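Local coordinates for chlorella virus DNA ligase-adenylate (Chlorella virus, PDB 1FVI), which probably seals nicks in duplex DNA with ATP, and is captured here as the covalent enzyme-adenylate intermediate with AMP attached, at residues 23-28 with 134-139; 64-69 with 95-100; 161-166 with 181-186. The protein carries 1 engineered substitution. All blocks are in the same frame, centred on the assembly; numbering follows the deposited sequence.

Interaction 1 of 3, residues 23-28 with 134-139. Engineered in segment 23-28: Ala28 (natural residue Asp). With AMP (adenosine monophosphate), chain C.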
loop_
_atom_site.group_PDB
_atom_site.type_symbol
_atom_site.label_atom_id
_atom_site.label_comp_id
_atom_site.label_asym_id
_atom_site.label_seq_id
_atom_site.Cartn_x
_atom_site.Cartn_y
_atom_site.Cartn_z
ATOM N N ALA A 23 -6.863 -4.369 8.993
ATOM C CA ALA A 23 -6.561 -3.753 7.705
ATOM C C ALA A 23 -5.097 -3.576 7.333
ATOM O O ALA A 23 -4.230 -3.468 8.191
ATOM C CB ALA A 23 -7.297 -2.406 7.595
ATOM N N THR A 24 -4.837 -3.580 6.029
ATOM C CA THR A 24 -3.499 -3.373 5.494
ATOM C C THR A 24 -3.676 -2.511 4.246
ATOM O O THR A 24 -4.805 -2.294 3.793
ATOM C CB THR A 24 -2.758 -4.709 5.138
ATOM O OG1 THR A 24 -3.586 -5.524 4.301
ATOM C CG2 THR A 24 -2.339 -5.477 6.413
ATOM N N PRO A 25 -2.575 -1.935 3.726
ATOM C CA PRO A 25 -2.666 -1.093 2.532
ATOM C C PRO A 25 -2.763 -1.866 1.231
ATOM O O PRO A 25 -2.118 -2.903 1.059
ATOM C CB PRO A 25 -1.379 -0.283 2.593
ATOM C CG PRO A 25 -0.423 -1.241 3.196
ATOM C CD PRO A 25 -1.229 -1.854 4.319
ATOM N N LYS A 26 -3.615 -1.378 0.335
ATOM C CA LYS A 26 -3.772 -2.001 -0.970
ATOM C C LYS A 26 -2.526 -1.620 -1.798
ATOM O O LYS A 26 -2.325 -0.458 -2.163
ATOM C CB LYS A 26 -5.060 -1.510 -1.643
ATOM C CG LYS A 26 -5.515 -2.277 -2.893
ATOM C CD LYS A 26 -6.859 -1.728 -3.353
ATOM C CE LYS A 26 -7.544 -2.575 -4.434
ATOM N NZ LYS A 26 -6.804 -2.657 -5.736
ATOM N N ILE A 27 -1.660 -2.602 -2.029
ATOM C CA ILE A 27 -0.435 -2.389 -2.791
ATOM C C ILE A 27 -0.599 -2.641 -4.303
ATOM O O ILE A 27 -1.228 -3.627 -4.746
ATOM C CB ILE A 27 0.721 -3.295 -2.239
ATOM C CG1 ILE A 27 0.955 -3.003 -0.764
ATOM C CG2 ILE A 27 2.013 -3.100 -3.037
ATOM C CD1 ILE A 27 1.460 -4.190 -0.010
ATOM N N ALA A 28 -0.038 -1.716 -5.078
ATOM C CA ALA A 28 -0.024 -1.800 -6.527
ATOM C C ALA A 28 1.315 -2.488 -6.800
ATOM O O ALA A 28 2.378 -1.874 -6.688
ATOM C CB ALA A 28 -0.041 -0.397 -7.138
ATOM N N ILE A 134 9.398 -6.020 3.870
ATOM C CA ILE A 134 8.495 -5.211 4.675
ATOM C C ILE A 134 7.316 -6.007 5.211
ATOM O O ILE A 134 6.419 -6.378 4.461
ATOM C CB ILE A 134 7.962 -4.000 3.876
ATOM C CG1 ILE A 134 9.132 -3.128 3.394
ATOM C CG2 ILE A 134 7.024 -3.189 4.751
ATOM C CD1 ILE A 134 8.720 -2.003 2.481
ATOM N N PRO A 135 7.330 -6.320 6.516
ATOM C CA PRO A 135 6.242 -7.080 7.140
ATOM C C PRO A 135 4.973 -6.218 7.187
ATOM O O PRO A 135 4.978 -5.116 7.738
ATOM C CB PRO A 135 6.773 -7.345 8.559
ATOM C CG PRO A 135 8.268 -7.246 8.418
ATOM C CD PRO A 135 8.420 -6.080 7.480
ATOM N N LEU A 136 3.910 -6.697 6.556
ATOM C CA LEU A 136 2.650 -5.980 6.564
ATOM C C LEU A 136 1.801 -6.503 7.705
ATOM O O LEU A 136 1.014 -7.427 7.527
ATOM C CB LEU A 136 1.894 -6.175 5.253
ATOM C CG LEU A 136 1.979 -5.153 4.115
ATOM C CD1 LEU A 136 0.694 -5.269 3.302
ATOM C CD2 LEU A 136 2.131 -3.726 4.640
ATOM N N ILE A 137 2.032 -5.969 8.899
ATOM C CA ILE A 137 1.263 -6.349 10.080
ATOM C C ILE A 137 -0.024 -5.494 10.050
ATOM O O ILE A 137 0.037 -4.266 9.894
ATOM C CB ILE A 137 2.118 -6.120 11.325
ATOM C CG1 ILE A 137 3.320 -7.080 11.254
ATOM C CG2 ILE A 137 1.278 -6.293 12.595
ATOM C CD1 ILE A 137 4.451 -6.765 12.187
ATOM N N PRO A 138 -1.208 -6.132 10.142
ATOM C CA PRO A 138 -2.465 -5.373 10.096
ATOM C C PRO A 138 -2.782 -4.444 11.256
ATOM O O PRO A 138 -2.257 -4.589 12.361
ATOM C CB PRO A 138 -3.517 -6.463 9.953
ATOM C CG PRO A 138 -2.913 -7.590 10.774
ATOM C CD PRO A 138 -1.464 -7.570 10.343
ATOM N N VAL A 139 -3.653 -3.483 10.963
ATOM C CA VAL A 139 -4.123 -2.494 11.919
ATOM C C VAL A 139 -5.515 -2.943 12.332
ATOM O O VAL A 139 -6.277 -3.386 11.491
ATOM C CB VAL A 139 -4.282 -1.106 11.241
ATOM C CG1 VAL A 139 -4.956 -0.127 12.186
ATOM C CG2 VAL A 139 -2.936 -0.573 10.810
HETATM P P AMP C . -7.040 -3.700 -6.748
HETATM O O1P AMP C . -8.393 -3.863 -7.276
HETATM O O3P AMP C . -6.236 -3.626 -8.112
HETATM O "O5'" AMP C . -6.550 -4.998 -6.164
HETATM C "C5'" AMP C . -5.115 -5.129 -5.708
HETATM C "C4'" AMP C . -4.586 -6.541 -5.823
HETATM O "O4'" AMP C . -3.421 -6.597 -4.994
HETATM C "C3'" AMP C . -5.558 -7.621 -5.295
HETATM O "O3'" AMP C . -5.567 -8.828 -6.056
HETATM C "C2'" AMP C . -5.045 -7.956 -3.936
HETATM O "O2'" AMP C . -5.313 -9.319 -3.632
HETATM C "C1'" AMP C . -3.557 -7.564 -3.981
HETATM N N9 AMP C . -3.140 -6.971 -2.725
HETATM C C8 AMP C . -2.467 -5.773 -2.620
HETATM N N7 AMP C . -2.230 -5.492 -1.370
HETATM C C5 AMP C . -2.752 -6.522 -0.602
HETATM C C6 AMP C . -2.801 -6.769 0.779
HETATM N N6 AMP C . -2.273 -5.921 1.693
HETATM N N1 AMP C . -3.408 -7.908 1.160
HETATM C C2 AMP C . -3.919 -8.724 0.266
HETATM N N3 AMP C . -3.947 -8.619 -1.066
HETATM C C4 AMP C . -3.337 -7.472 -1.485
#
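In the nucleotidyltransferase fold of ATP-dependent DNA ligases, residues 23-28 lead from strand 21-25 into motif I, whose Lys26 is bonded through NZ to the AMP phosphorus. Residues 134-139 run roughly antiparallel beside them, and Leu136 gives up the most surface to the contact. Its CB is directed at the nucleotide-binding segment, and its two methyls divide the work. CD1 meets Ile27 CD1 tip to tip at 3.6 Å and also lies 3.4 Å from AMP N6, while CD2 reaches the ring of Pro25, 3.8 Å from its CG. A branched, purely apolar side chain suits this place, since its two methyls can touch proline, isoleucine and adenine at once; Tyr95 and Phe97 of strand 92-99 pack against it too.

Ala23, next in buried surface, joins Val139 as an antiparallel hydrogen-bonded pair. Ala23 N gives its hydrogen to Val139 O at 2.7 Å, and Val139 N returns a bond to Ala23 O; both donors lie in the plane of the carbonyl they meet. The small methyl of Ala23 packs against Tyr150 of helix 144-156.

Thr24 has two faces of use. Its CG2, anti to the carbonyl carbon, lies alongside Pro138, 3.7 Å from its CA. That rotation (chi1 52°) puts OG1 between the backbone N and the carbonyl carbon and turns it toward the base. Here the amino group AMP N6 finds two acceptors, Thr24 OG1 at 2.9 Å and Pro25 O, a pairing consistent with selection of adenine. Further along the Hoogsteen edge of the base, Ile27 N points almost straight (167°) at AMP N7, 3.0 Å away.

Interaction 2 of 3, residues 64-69 with 95-100; sequences DGEISI and YWFDYV. With AMP (adenosine monophosphate), chain C.
Backbone hydrogen bonds knit strands 64-68 and 95-99 into an antiparallel pair that carries motifs III and IIIa of the covalent nucleotidyltransferases. Glu66 and Tyr95 exchange two bonds, each with its donor in the carbonyl plane. At the other end the pairing slips by one residue in a classic beta bulge, where Phe97 and Asp98 both face Asp64. Asp64 O therefore accepts twice: from Phe97 N in its plane at 2.9 Å, and from Asp98 N, which sits above that plane.

Packing centres on the Phe97 ring. With CG tucked in between its own N and C (chi1 55°), the ring swings back over the neighbouring strand. Gly65 CA lies over one face, 3.7 Å from the centroid of the Phe97 ring and 14° off its normal, a CH-pi contact. Glycine fits because a beta carbon here would run into Tyr95 O. Adenine covers the opposite face, AMP C6 lying 3.6 Å from Phe97 CD2. Glu66 CG meets the ring edge at CE2, and a bend at chi2 then carries Glu66 OE1 to the ribose, 3.2 Å from AMP C1'. Edges serve elsewhere as well: Ser68 OG lies in the plane of the Tyr95 ring, 3.0 Å from its CE1, buried and with no hydrogen-bonding partner in the model.

Charge is gathered at the bulge. The CB atoms of Asp64 and Asp98 touch, and a water donates to OD2 of both. Asp64 OD2 also holds Arg31 and Tyr171, while Asp98 OD2 bridges to Arg165 and Arg111. With Asp64 OD2 and Asp98 OD2 4.9 Å apart, these arginines and the shared water would offset the repulsion and probably keep both acids ionised beside the adenine pocket.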
loop_
_atom_site.group_PDB
_atom_site.type_symbol
_atom_site.label_atom_id
_atom_site.label_comp_id
_atom_site.label_asym_id
_atom_site.label_seq_id
_atom_site.Cartn_x
_atom_site.Cartn_y
_atom_site.Cartn_z
ATOM N N ASP A 64 3.409 -15.088 1.495
ATOM C CA ASP A 64 2.542 -14.429 0.531
ATOM C C ASP A 64 2.761 -12.907 0.623
ATOM O O ASP A 64 2.934 -12.360 1.724
ATOM C CB ASP A 64 1.083 -14.795 0.783
ATOM C CG ASP A 64 0.193 -14.442 -0.384
ATOM O OD1 ASP A 64 0.717 -13.948 -1.419
ATOM O OD2 ASP A 64 -1.033 -14.671 -0.261
ATOM N N GLY A 65 2.777 -12.239 -0.532
ATOM C CA GLY A 65 3.020 -10.805 -0.535
ATOM C C GLY A 65 3.084 -10.127 -1.889
ATOM O O GLY A 65 2.632 -10.666 -2.905
ATOM N N GLU A 66 3.632 -8.916 -1.891
ATOM C CA GLU A 66 3.730 -8.103 -3.100
ATOM C C GLU A 66 5.122 -7.557 -3.359
ATOM O O GLU A 66 5.754 -6.948 -2.477
ATOM C CB GLU A 66 2.781 -6.887 -2.993
ATOM C CG GLU A 66 1.276 -7.185 -2.984
ATOM C CD GLU A 66 0.685 -7.296 -4.363
ATOM O OE1 GLU A 66 -0.403 -7.868 -4.477
ATOM O OE2 GLU A 66 1.274 -6.792 -5.331
ATOM N N ILE A 67 5.577 -7.735 -4.589
ATOM C CA ILE A 67 6.880 -7.211 -4.980
ATOM C C ILE A 67 6.603 -5.832 -5.588
ATOM O O ILE A 67 5.594 -5.637 -6.273
ATOM C CB ILE A 67 7.568 -8.102 -6.062
ATOM C CG1 ILE A 67 7.627 -9.567 -5.594
ATOM C CG2 ILE A 67 8.977 -7.563 -6.400
ATOM C CD1 ILE A 67 8.047 -10.551 -6.688
ATOM N N SER A 68 7.490 -4.882 -5.316
ATOM C CA SER A 68 7.359 -3.544 -5.851
ATOM C C SER A 68 8.641 -2.766 -5.691
ATOM O O SER A 68 9.374 -2.973 -4.733
ATOM C CB SER A 68 6.236 -2.788 -5.144
ATOM O OG SER A 68 6.488 -2.725 -3.761
ATOM N N ILE A 69 8.925 -1.914 -6.672
ATOM C CA ILE A 69 10.093 -1.032 -6.640
ATOM C C ILE A 69 9.522 0.273 -6.078
ATOM O O ILE A 69 8.760 0.979 -6.750
ATOM C CB ILE A 69 10.670 -0.814 -8.049
ATOM C CG1 ILE A 69 11.007 -2.163 -8.684
ATOM C CG2 ILE A 69 11.910 0.043 -7.964
ATOM C CD1 ILE A 69 11.568 -2.076 -10.080
ATOM N N TYR A 95 6.513 -6.631 0.190
ATOM C CA TYR A 95 5.578 -6.438 1.288
ATOM C C TYR A 95 5.022 -7.829 1.593
ATOM O O TYR A 95 4.266 -8.397 0.793
ATOM C CB TYR A 95 4.449 -5.495 0.864
ATOM C CG TYR A 95 4.876 -4.056 0.615
ATOM C CD1 TYR A 95 5.256 -3.633 -0.659
ATOM C CD2 TYR A 95 4.861 -3.109 1.651
ATOM C CE1 TYR A 95 5.608 -2.298 -0.905
ATOM C CE2 TYR A 95 5.207 -1.773 1.417
ATOM C CZ TYR A 95 5.578 -1.379 0.132
ATOM O OH TYR A 95 5.903 -0.066 -0.125
ATOM N N TRP A 96 5.446 -8.379 2.728
ATOM C CA TRP A 96 5.057 -9.721 3.163
ATOM C C TRP A 96 3.825 -9.627 4.024
ATOM O O TRP A 96 3.908 -9.219 5.176
ATOM C CB TRP A 96 6.225 -10.314 3.951
ATOM C CG TRP A 96 6.108 -11.765 4.377
ATOM C CD1 TRP A 96 5.208 -12.688 3.939
ATOM C CD2 TRP A 96 6.914 -12.424 5.373
ATOM N NE1 TRP A 96 5.392 -13.877 4.609
ATOM C CE2 TRP A 96 6.428 -13.744 5.495
ATOM C CE3 TRP A 96 7.994 -12.020 6.179
ATOM C CZ2 TRP A 96 6.977 -14.669 6.397
ATOM C CZ3 TRP A 96 8.543 -12.942 7.076
ATOM C CH2 TRP A 96 8.026 -14.253 7.173
ATOM N N PHE A 97 2.677 -10.000 3.468
ATOM C CA PHE A 97 1.433 -9.900 4.221
ATOM C C PHE A 97 0.788 -11.180 4.757
ATOM O O PHE A 97 -0.166 -11.102 5.543
ATOM C CB PHE A 97 0.409 -9.033 3.469
ATOM C CG PHE A 97 0.115 -9.488 2.066
ATOM C CD1 PHE A 97 -0.479 -10.742 1.822
ATOM C CD2 PHE A 97 0.320 -8.623 0.994
ATOM C CE1 PHE A 97 -0.872 -11.121 0.535
ATOM C CE2 PHE A 97 -0.069 -8.984 -0.307
ATOM C CZ PHE A 97 -0.669 -10.234 -0.542
ATOM N N ASP A 98 1.286 -12.345 4.333
ATOM C CA ASP A 98 0.745 -13.608 4.817
ATOM C C ASP A 98 1.802 -14.702 4.859
ATOM O O ASP A 98 2.832 -14.612 4.196
ATOM C CB ASP A 98 -0.482 -14.052 4.007
ATOM C CG ASP A 98 -1.520 -14.772 4.861
ATOM O OD1 ASP A 98 -1.229 -15.119 6.028
ATOM O OD2 ASP A 98 -2.642 -14.995 4.359
ATOM N N TYR A 99 1.511 -15.739 5.637
ATOM C CA TYR A 99 2.413 -16.865 5.861
ATOM C C TYR A 99 1.592 -18.093 6.217
ATOM O O TYR A 99 1.052 -18.165 7.328
ATOM C CB TYR A 99 3.307 -16.537 7.066
ATOM C CG TYR A 99 4.384 -17.551 7.380
ATOM C CD1 TYR A 99 4.883 -18.404 6.390
ATOM C CD2 TYR A 99 4.969 -17.593 8.648
ATOM C CE1 TYR A 99 5.943 -19.264 6.649
ATOM C CE2 TYR A 99 6.033 -18.446 8.917
ATOM C CZ TYR A 99 6.516 -19.275 7.909
ATOM O OH TYR A 99 7.594 -20.092 8.150
ATOM N N VAL A 100 1.512 -19.066 5.314
ATOM C CA VAL A 100 0.743 -20.254 5.645
ATOM C C VAL A 100 1.446 -21.241 6.572
ATOM O O VAL A 100 0.804 -21.734 7.484
ATOM C CB VAL A 100 0.100 -20.940 4.414
ATOM C CG1 VAL A 100 -0.492 -22.330 4.788
ATOM C CG2 VAL A 100 -1.035 -20.071 3.912
HETATM P P AMP C . -7.040 -3.700 -6.748
HETATM O O1P AMP C . -8.393 -3.863 -7.276
HETATM O O3P AMP C . -6.236 -3.626 -8.112
HETATM O "O5'" AMP C . -6.550 -4.998 -6.164
HETATM C "C5'" AMP C . -5.115 -5.129 -5.708
HETATM C "C4'" AMP C . -4.586 -6.541 -5.823
HETATM O "O4'" AMP C . -3.421 -6.597 -4.994
HETATM C "C3'" AMP C . -5.558 -7.621 -5.295
HETATM O "O3'" AMP C . -5.567 -8.828 -6.056
HETATM C "C2'" AMP C . -5.045 -7.956 -3.936
HETATM O "O2'" AMP C . -5.313 -9.319 -3.632
HETATM C "C1'" AMP C . -3.557 -7.564 -3.981
HETATM N N9 AMP C . -3.140 -6.971 -2.725
HETATM C C8 AMP C . -2.467 -5.773 -2.620
HETATM N N7 AMP C . -2.230 -5.492 -1.370
HETATM C C5 AMP C . -2.752 -6.522 -0.602
HETATM C C6 AMP C . -2.801 -6.769 0.779
HETATM N N6 AMP C . -2.273 -5.921 1.693
HETATM N N1 AMP C . -3.408 -7.908 1.160
HETATM C C2 AMP C . -3.919 -8.724 0.266
HETATM N N3 AMP C . -3.947 -8.619 -1.066
HETATM C C4 AMP C . -3.337 -7.472 -1.485
HETATM O O HOH W 1 -2.781 -13.884 1.615
#

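Interaction 3 of 3, residues 161-166 with 181-186. With AMP (adenosine monophosphate), chain C; SO4 (sulfate ion), chain B.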
loop_
_atom_site.group_PDB
_atom_site.type_symbol
_atom_site.label_atom_id
_atom_site.label_comp_id
_atom_site.label_asym_id
_atom_site.label_seq_id
_atom_site.Cartn_x
_atom_site.Cartn_y
_atom_site.Cartn_z
ATOM N N GLY A 161 -5.569 1.923 -1.714
ATOM C CA GLY A 161 -6.758 1.958 -0.894
ATOM C C GLY A 161 -6.463 0.978 0.206
ATOM O O GLY A 161 -5.291 0.800 0.554
ATOM N N VAL A 162 -7.482 0.290 0.716
ATOM C CA VAL A 162 -7.261 -0.662 1.810
ATOM C C VAL A 162 -7.777 -2.085 1.626
ATOM O O VAL A 162 -8.720 -2.349 0.866
ATOM C CB VAL A 162 -7.677 -0.064 3.226
ATOM C CG1 VAL A 162 -8.168 1.391 3.104
ATOM C CG2 VAL A 162 -8.679 -0.935 3.952
ATOM N N MET A 163 -7.070 -3.009 2.263
ATOM C CA MET A 163 -7.427 -4.427 2.237
ATOM C C MET A 163 -7.915 -4.803 3.634
ATOM O O MET A 163 -7.215 -4.578 4.619
ATOM C CB MET A 163 -6.229 -5.290 1.823
ATOM C CG MET A 163 -5.671 -4.935 0.446
ATOM S SD MET A 163 -6.844 -5.074 -0.909
ATOM C CE MET A 163 -7.109 -6.869 -0.982
ATOM N N ILE A 164 -9.122 -5.365 3.696
ATOM C CA ILE A 164 -9.788 -5.771 4.941
ATOM C C ILE A 164 -9.866 -7.301 5.166
ATOM O O ILE A 164 -10.241 -8.065 4.266
ATOM C CB ILE A 164 -11.236 -5.215 4.972
ATOM C CG1 ILE A 164 -11.216 -3.699 4.752
ATOM C CG2 ILE A 164 -11.893 -5.530 6.306
ATOM C CD1 ILE A 164 -12.539 -3.117 4.322
ATOM N N ARG A 165 -9.564 -7.725 6.391
ATOM C CA ARG A 165 -9.612 -9.139 6.742
ATOM C C ARG A 165 -10.212 -9.408 8.115
ATOM O O ARG A 165 -9.957 -8.673 9.082
ATOM C CB ARG A 165 -8.207 -9.752 6.737
ATOM C CG ARG A 165 -7.454 -9.698 5.422
ATOM C CD ARG A 165 -6.653 -10.970 5.229
ATOM N NE ARG A 165 -5.433 -10.765 4.452
ATOM C CZ ARG A 165 -4.616 -11.749 4.065
ATOM N NH1 ARG A 165 -4.887 -13.017 4.358
ATOM N NH2 ARG A 165 -3.475 -11.461 3.456
ATOM N N LYS A 166 -11.018 -10.466 8.209
ATOM C CA LYS A 166 -11.546 -10.857 9.513
ATOM C C LYS A 166 -10.374 -11.621 10.182
ATOM O O LYS A 166 -9.567 -12.266 9.505
ATOM C CB LYS A 166 -12.833 -11.696 9.391
ATOM C CG LYS A 166 -12.689 -13.083 8.839
ATOM C CD LYS A 166 -14.081 -13.663 8.600
ATOM C CE LYS A 166 -14.059 -15.183 8.441
ATOM N NZ LYS A 166 -15.384 -15.757 8.020
ATOM N N GLY A 181 -16.040 -12.359 4.248
ATOM C CA GLY A 181 -15.245 -11.303 4.844
ATOM C C GLY A 181 -13.818 -11.732 5.149
ATOM O O GLY A 181 -13.220 -11.225 6.099
ATOM N N ILE A 182 -13.266 -12.639 4.335
ATOM C CA ILE A 182 -11.905 -13.148 4.550
ATOM C C ILE A 182 -10.891 -12.152 4.032
ATOM O O ILE A 182 -9.913 -11.829 4.711
ATOM C CB ILE A 182 -11.701 -14.543 3.861
ATOM C CG1 ILE A 182 -12.559 -15.613 4.552
ATOM C CG2 ILE A 182 -10.239 -14.972 3.886
ATOM C CD1 ILE A 182 -12.624 -16.901 3.772
ATOM N N LEU A 183 -11.157 -11.633 2.843
ATOM C CA LEU A 183 -10.276 -10.648 2.222
ATOM C C LEU A 183 -11.154 -9.756 1.376
ATOM O O LEU A 183 -11.823 -10.237 0.466
ATOM C CB LEU A 183 -9.215 -11.329 1.345
ATOM C CG LEU A 183 -7.829 -10.697 1.160
ATOM C CD1 LEU A 183 -7.526 -10.615 -0.323
ATOM C CD2 LEU A 183 -7.662 -9.326 1.896
ATOM N N LEU A 184 -11.144 -8.461 1.690
ATOM C CA LEU A 184 -11.951 -7.475 0.979
ATOM C C LEU A 184 -11.133 -6.257 0.553
ATOM O O LEU A 184 -10.245 -5.802 1.275
ATOM C CB LEU A 184 -13.116 -6.988 1.865
ATOM C CG LEU A 184 -14.035 -7.978 2.604
ATOM C CD1 LEU A 184 -15.004 -7.184 3.471
ATOM C CD2 LEU A 184 -14.789 -8.882 1.638
ATOM N N LYS A 185 -11.426 -5.737 -0.634
ATOM C CA LYS A 185 -10.739 -4.547 -1.107
ATOM C C LYS A 185 -11.677 -3.342 -1.050
ATOM O O LYS A 185 -12.865 -3.421 -1.399
ATOM C CB LYS A 185 -10.081 -4.740 -2.486
ATOM C CG LYS A 185 -10.889 -5.373 -3.572
ATOM C CD LYS A 185 -9.976 -5.714 -4.741
ATOM C CE LYS A 185 -10.751 -6.036 -5.995
ATOM N NZ LYS A 185 -9.855 -6.176 -7.175
ATOM N N MET A 186 -11.133 -2.245 -0.542
ATOM C CA MET A 186 -11.892 -1.030 -0.355
ATOM C C MET A 186 -11.250 0.223 -0.924
ATOM O O MET A 186 -10.108 0.539 -0.643
ATOM C CB MET A 186 -12.151 -0.829 1.137
ATOM C CG MET A 186 -12.757 0.515 1.474
ATOM S SD MET A 186 -12.976 0.767 3.215
ATOM C CE MET A 186 -11.561 1.637 3.563
HETATM P P AMP C . -7.040 -3.700 -6.748
HETATM O O1P AMP C . -8.393 -3.863 -7.276
HETATM O O3P AMP C . -6.236 -3.626 -8.112
HETATM O "O5'" AMP C . -6.550 -4.998 -6.164
HETATM C "C5'" AMP C . -5.115 -5.129 -5.708
HETATM C "C4'" AMP C . -4.586 -6.541 -5.823
HETATM O "O4'" AMP C . -3.421 -6.597 -4.994
HETATM C "C3'" AMP C . -5.558 -7.621 -5.295
HETATM O "O3'" AMP C . -5.567 -8.828 -6.056
HETATM C "C2'" AMP C . -5.045 -7.956 -3.936
HETATM O "O2'" AMP C . -5.313 -9.319 -3.632
HETATM C "C1'" AMP C . -3.557 -7.564 -3.981
HETATM N N9 AMP C . -3.140 -6.971 -2.725
HETATM C C8 AMP C . -2.467 -5.773 -2.620
HETATM N N7 AMP C . -2.230 -5.492 -1.370
HETATM C C5 AMP C . -2.752 -6.522 -0.602
HETATM C C6 AMP C . -2.801 -6.769 0.779
HETATM N N6 AMP C . -2.273 -5.921 1.693
HETATM N N1 AMP C . -3.408 -7.908 1.160
HETATM C C2 AMP C . -3.919 -8.724 0.266
HETATM N N3 AMP C . -3.947 -8.619 -1.066
HETATM C C4 AMP C . -3.337 -7.472 -1.485
HETATM S S SO4 B . -7.870 -8.726 -8.719
HETATM O O1 SO4 B . -8.112 -9.984 -9.416
HETATM O O2 SO4 B . -8.645 -8.677 -7.433
HETATM O O3 SO4 B . -8.257 -7.491 -9.576
HETATM O O4 SO4 B . -6.376 -8.570 -8.446
HETATM O O HOH W 2 -9.262 -13.163 6.916
#
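Lys185 leaves its strand on the same side as Met163, its non-hydrogen-bonded partner, and the two side chains set out in parallel. At the root, Lys185 CB rests 3.6 Å from Met163 SD, an ordinary van der Waals contact between a methylene and a thioether. A chi1 of 47° places CG over the backbone, flanked by N and C, and beyond it the chain is fully extended toward the nucleotide. CD and CE both pass beside the phosphate, CD at 3.5 Å from AMP O1P. NZ then makes two hydrogen bonds, to AMP O1P at 2.7 Å and to O2 of a sulfate ion at 2.8 Å, the sulfate, probably from the crystallisation liquor, also being held by Arg41. A long, cationic side chain suits this place, since it spans from strand to phosphate oxygen.

Strands 162-165 and 184-186 here bear motifs IV and V of the nucleotidyltransferase fold. Val162 with Met186 and Ile164 with Leu184 form hydrogen-bonded pairs, whose apolar side chains share one face of the sheet, where Val162 and Met186 pack on helix 144-156; there Val162 CG1 and Met186 CE are pressed to 3.4 Å. On the nucleotide side Met163, bent at chi2 and chi3, lays its CG 3.4 Å from AMP C6, across the base from Phe97. Leu183 CG lies over one face of the Arg165 guanidinium, whose NH1 is salt-bridged to Asp98.

From the N terminus, strand 21-25 opens interaction 1, which closes only when the chain returns at residues 134-139. Within that long loop, interaction 2 closes a shorter one between strands 63-68 and 92-99. Interaction 3 follows in series, joining 161-166 to 181-186 across a loop without helix or strand; no loops cross. Two sheets are tied together. Interaction 2 belongs to one, interaction 3 to the other, and interaction 1 spans both: Ile134 and Leu136 make backbone hydrogen bonds with Trp96, as Thr24 and Lys26 do with Met163 and Gly161. The Asp98-Arg165 salt bridge links interactions 2 and 3 directly, and AMP lies between the sheets, touching all three.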